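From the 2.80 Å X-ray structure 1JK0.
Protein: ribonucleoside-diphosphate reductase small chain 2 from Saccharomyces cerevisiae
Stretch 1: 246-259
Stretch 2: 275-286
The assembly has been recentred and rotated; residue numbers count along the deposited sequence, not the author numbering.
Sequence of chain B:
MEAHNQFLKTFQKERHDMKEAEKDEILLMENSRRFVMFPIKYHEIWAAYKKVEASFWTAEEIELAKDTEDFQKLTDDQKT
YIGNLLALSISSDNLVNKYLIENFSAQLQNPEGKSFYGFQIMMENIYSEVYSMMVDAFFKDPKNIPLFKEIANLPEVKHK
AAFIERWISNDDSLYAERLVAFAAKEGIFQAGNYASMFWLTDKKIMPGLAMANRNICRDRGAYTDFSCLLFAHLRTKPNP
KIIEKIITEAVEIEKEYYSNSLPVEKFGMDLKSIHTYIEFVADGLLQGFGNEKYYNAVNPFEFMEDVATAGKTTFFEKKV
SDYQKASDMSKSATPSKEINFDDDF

Stretch 1, residues 246-259: IITEAVEIEKEYYS
Stretch 2 (275-286) HTYIEFVADGLL

Two helical segments of the small chain pack nearly antiparallel, their N-to-C directions 157° apart and their axes 10.3 Å apart at closest approach: the first enters stretch 1 from earlier in the chain and runs to Tyr258, the second runs on beyond Leu286. The register is set by Val251 opposite Ile278 (CA to CA 6.6 Å) and Ile247 opposite Ala282 (CA to CA 6.9 Å), so a step of four residues, about one turn, on one helix meets a step of four in reverse on the other.

Stretch 2 opens at His275 (chi1 t), which points its CA-to-CB bond away from stretch 1, and its closest contacts are made by the backbone: Tyr258 OH donates a hydrogen bond to His275 O at 3.2 Å, and Tyr258 CE2 lies 3.0 Å from His275 O, which sits at the ring edge near its plane. Tyr258 (chi1 159°, chi2 57°) ends the first helix, and Ser259 (phi/psi -127/22) then leaves helical geometry. Thr276 (chi1 p) points away.

Ile278, chi1 m and chi2 p, points toward stretch 1 and has the largest covered area in the contact. Its CD1 lies 3.4 Å from Tyr258 CE2, its CG1 3.5 Å from Glu254 CG, where the aliphatic part of the glutamate (chi1 t, chi2 p) provides the surface, and its CG2 3.4 Å from Val251 CG1 (Val251 chi1 t). Ala282 N donates a hydrogen bond to Ile278 O at 2.6 Å; the alanine lies one turn on, again pointing toward the partner. Its CB lies 3.5 Å from Val251 CG2 and 4.2 Å from Ile247 CG2.

Ile247 (chi1 m, chi2 p) also receives both leucines: Leu285 (chi1 t, chi2 p) brings CD2 to 4.4 Å from Ile247 CG1, while Leu286, with chi1 off-well at -117° and chi2 m (-41°), starts sideways but brings CD2 to 3.2 Å from Ile247 CG2.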

# COMPACT_ATOMS: atom_id res chain seq x y z
N ILE B 246 -0.13 31.32 6.31
CA ILE B 246 -0.45 30.21 5.42
C ILE B 246 -1.95 29.93 5.37
O ILE B 246 -2.51 29.69 4.30
CB ILE B 246 0.29 28.93 5.86
CG1 ILE B 246 1.80 29.20 5.88
CG2 ILE B 246 -0.02 27.79 4.91
CD1 ILE B 246 2.63 28.05 6.37
N ILE B 247 -2.60 29.97 6.53
CA ILE B 247 -4.04 29.73 6.61
C ILE B 247 -4.85 30.79 5.86
O ILE B 247 -5.68 30.47 5.01
CB ILE B 247 -4.52 29.70 8.06
CG1 ILE B 247 -4.23 28.33 8.67
CG2 ILE B 247 -6.01 30.03 8.13
CD1 ILE B 247 -2.77 28.03 8.83
N THR B 248 -4.61 32.05 6.21
CA THR B 248 -5.32 33.17 5.59
C THR B 248 -5.40 32.97 4.09
O THR B 248 -6.50 32.95 3.52
CB THR B 248 -4.63 34.50 5.91
OG1 THR B 248 -4.70 34.76 7.31
CG2 THR B 248 -5.31 35.64 5.18
N GLU B 249 -4.25 32.82 3.45
CA GLU B 249 -4.20 32.63 2.00
C GLU B 249 -5.17 31.55 1.50
O GLU B 249 -5.85 31.75 0.49
CB GLU B 249 -2.78 32.27 1.55
CG GLU B 249 -1.73 33.28 1.97
CD GLU B 249 -0.41 33.08 1.25
OE1 GLU B 249 0.58 33.73 1.65
OE2 GLU B 249 -0.37 32.30 0.27
N ALA B 250 -5.24 30.42 2.21
CA ALA B 250 -6.14 29.33 1.83
C ALA B 250 -7.58 29.72 2.10
O ALA B 250 -8.50 29.24 1.45
CB ALA B 250 -5.79 28.07 2.61
N VAL B 251 -7.78 30.60 3.08
CA VAL B 251 -9.12 31.05 3.39
C VAL B 251 -9.55 31.97 2.26
O VAL B 251 -10.73 32.03 1.91
CB VAL B 251 -9.17 31.78 4.74
CG1 VAL B 251 -10.58 32.29 5.01
CG2 VAL B 251 -8.75 30.84 5.86
N GLU B 252 -8.60 32.69 1.67
CA GLU B 252 -8.91 33.58 0.56
C GLU B 252 -9.18 32.75 -0.69
O GLU B 252 -10.14 33.00 -1.41
CB GLU B 252 -7.75 34.55 0.29
CG GLU B 252 -7.50 35.56 1.41
CD GLU B 252 -6.26 36.41 1.15
OE1 GLU B 252 -5.84 37.14 2.08
OE2 GLU B 252 -5.72 36.34 0.03
N ILE B 253 -8.33 31.76 -0.94
CA ILE B 253 -8.49 30.90 -2.10
C ILE B 253 -9.75 30.05 -1.94
O ILE B 253 -10.26 29.51 -2.92
CB ILE B 253 -7.27 29.97 -2.30
CG1 ILE B 253 -5.97 30.78 -2.34
CG2 ILE B 253 -7.41 29.20 -3.61
CD1 ILE B 253 -4.72 29.95 -2.62
N GLU B 254 -10.25 29.93 -0.71
CA GLU B 254 -11.45 29.14 -0.47
C GLU B 254 -12.72 29.93 -0.72
O GLU B 254 -13.56 29.53 -1.53
CB GLU B 254 -11.48 28.59 0.96
CG GLU B 254 -12.85 28.07 1.43
CD GLU B 254 -13.45 27.01 0.51
OE1 GLU B 254 -12.68 26.23 -0.08
OE2 GLU B 254 -14.70 26.93 0.40
N LYS B 255 -12.87 31.05 -0.02
CA LYS B 255 -14.04 31.92 -0.17
C LYS B 255 -14.28 32.15 -1.66
O LYS B 255 -15.42 32.13 -2.13
CB LYS B 255 -13.79 33.26 0.51
CG LYS B 255 -13.38 33.13 1.96
CD LYS B 255 -12.80 34.44 2.50
CE LYS B 255 -11.55 34.87 1.73
NZ LYS B 255 -10.81 36.00 2.37
N GLU B 256 -13.18 32.36 -2.38
CA GLU B 256 -13.22 32.60 -3.81
C GLU B 256 -14.21 31.70 -4.56
O GLU B 256 -15.41 32.01 -4.61
CB GLU B 256 -11.82 32.43 -4.39
CG GLU B 256 -11.72 32.70 -5.87
CD GLU B 256 -10.31 32.51 -6.38
OE1 GLU B 256 -9.41 33.21 -5.87
OE2 GLU B 256 -10.11 31.67 -7.28
N TYR B 257 -13.73 30.60 -5.12
CA TYR B 257 -14.60 29.70 -5.87
C TYR B 257 -15.82 29.18 -5.09
O TYR B 257 -16.84 28.81 -5.69
CB TYR B 257 -13.79 28.53 -6.48
CG TYR B 257 -13.19 27.51 -5.53
CD1 TYR B 257 -14.00 26.62 -4.82
CD2 TYR B 257 -11.81 27.38 -5.39
CE1 TYR B 257 -13.45 25.64 -4.00
CE2 TYR B 257 -11.25 26.40 -4.57
CZ TYR B 257 -12.08 25.53 -3.88
OH TYR B 257 -11.55 24.56 -3.07
N TYR B 258 -15.72 29.18 -3.77
CA TYR B 258 -16.81 28.72 -2.91
C TYR B 258 -18.03 29.61 -3.08
O TYR B 258 -19.17 29.18 -2.85
CB TYR B 258 -16.34 28.70 -1.45
CG TYR B 258 -17.46 28.74 -0.44
CD1 TYR B 258 -18.45 27.76 -0.44
CD2 TYR B 258 -17.54 29.78 0.49
CE1 TYR B 258 -19.51 27.83 0.46
CE2 TYR B 258 -18.59 29.85 1.39
CZ TYR B 258 -19.58 28.87 1.38
OH TYR B 258 -20.63 28.96 2.26
N SER B 259 -17.79 30.85 -3.49
CA SER B 259 -18.87 31.81 -3.72
C SER B 259 -18.76 32.43 -5.12
O SER B 259 -19.27 33.52 -5.37
CB SER B 259 -18.82 32.92 -2.66
OG SER B 259 -19.89 33.84 -2.83
N HIS B 275 -21.93 30.18 5.10
CA HIS B 275 -21.40 31.28 4.31
C HIS B 275 -19.96 31.57 4.71
O HIS B 275 -19.02 30.99 4.16
CB HIS B 275 -22.27 32.53 4.51
CG HIS B 275 -22.25 33.46 3.35
ND1 HIS B 275 -21.17 34.25 3.03
CD2 HIS B 275 -23.16 33.67 2.36
CE1 HIS B 275 -21.40 34.90 1.91
NE2 HIS B 275 -22.61 34.56 1.48
N THR B 276 -19.80 32.47 5.67
CA THR B 276 -18.49 32.85 6.18
C THR B 276 -18.07 31.76 7.15
O THR B 276 -17.37 32.02 8.13
CB THR B 276 -18.54 34.16 6.97
OG1 THR B 276 -19.00 33.88 8.30
CG2 THR B 276 -19.49 35.15 6.30
N TYR B 277 -18.53 30.54 6.88
CA TYR B 277 -18.23 29.37 7.69
C TYR B 277 -16.73 29.09 7.74
O TYR B 277 -16.21 28.61 8.75
CB TYR B 277 -18.98 28.16 7.12
CG TYR B 277 -18.55 26.81 7.66
CD1 TYR B 277 -18.62 26.52 9.02
CD2 TYR B 277 -18.08 25.82 6.80
CE1 TYR B 277 -18.22 25.28 9.51
CE2 TYR B 277 -17.68 24.58 7.28
CZ TYR B 277 -17.75 24.32 8.64
OH TYR B 277 -17.34 23.11 9.12
N ILE B 278 -16.06 29.42 6.65
CA ILE B 278 -14.62 29.22 6.52
C ILE B 278 -13.83 29.84 7.66
O ILE B 278 -12.91 29.22 8.19
CB ILE B 278 -14.10 29.82 5.22
CG1 ILE B 278 -14.88 29.27 4.03
CG2 ILE B 278 -12.61 29.54 5.09
CD1 ILE B 278 -16.31 29.82 3.91
N GLU B 279 -14.18 31.07 8.02
CA GLU B 279 -13.48 31.76 9.10
C GLU B 279 -13.58 30.97 10.40
O GLU B 279 -12.60 30.86 11.13
CB GLU B 279 -14.05 33.18 9.28
CG GLU B 279 -13.64 34.16 8.16
CD GLU B 279 -14.19 35.57 8.35
OE1 GLU B 279 -13.99 36.16 9.44
OE2 GLU B 279 -14.81 36.10 7.40
N PHE B 280 -14.75 30.42 10.68
CA PHE B 280 -14.93 29.64 11.89
C PHE B 280 -13.92 28.50 11.94
O PHE B 280 -13.16 28.36 12.90
CB PHE B 280 -16.33 29.05 11.95
CG PHE B 280 -16.46 27.93 12.92
CD1 PHE B 280 -16.13 28.11 14.26
CD2 PHE B 280 -16.89 26.67 12.51
CE1 PHE B 280 -16.21 27.06 15.16
CE2 PHE B 280 -16.97 25.62 13.40
CZ PHE B 280 -16.64 25.81 14.73
N VAL B 281 -13.95 27.68 10.90
CA VAL B 281 -13.04 26.55 10.78
C VAL B 281 -11.61 27.07 10.75
O VAL B 281 -10.73 26.57 11.46
CB VAL B 281 -13.30 25.77 9.48
CG1 VAL B 281 -12.24 24.71 9.28
CG2 VAL B 281 -14.67 25.14 9.52
N ALA B 282 -11.37 28.08 9.93
CA ALA B 282 -10.05 28.67 9.81
C ALA B 282 -9.43 29.00 11.17
O ALA B 282 -8.21 28.94 11.32
CB ALA B 282 -10.12 29.92 8.94
N ASP B 283 -10.26 29.33 12.15
CA ASP B 283 -9.74 29.66 13.48
C ASP B 283 -9.45 28.42 14.30
O ASP B 283 -8.42 28.35 14.98
CB ASP B 283 -10.71 30.56 14.25
CG ASP B 283 -10.69 32.00 13.76
OD1 ASP B 283 -9.59 32.56 13.60
OD2 ASP B 283 -11.78 32.57 13.56
N GLY B 284 -10.36 27.45 14.25
CA GLY B 284 -10.16 26.22 14.99
C GLY B 284 -8.84 25.57 14.60
O GLY B 284 -8.12 25.06 15.46
N LEU B 285 -8.54 25.60 13.31
CA LEU B 285 -7.29 25.03 12.82
C LEU B 285 -6.14 25.91 13.28
O LEU B 285 -5.06 25.40 13.63
CB LEU B 285 -7.30 24.95 11.29
CG LEU B 285 -6.06 24.31 10.68
CD1 LEU B 285 -6.01 22.85 11.09
CD2 LEU B 285 -6.10 24.43 9.18
N LEU B 286 -6.35 27.22 13.30
CA LEU B 286 -5.31 28.14 13.73
C LEU B 286 -4.93 27.78 15.15
O LEU B 286 -3.75 27.77 15.51
CB LEU B 286 -5.82 29.59 13.68
CG LEU B 286 -5.10 30.54 12.71
CD1 LEU B 286 -3.60 30.29 12.75
CD2 LEU B 286 -5.60 30.33 11.30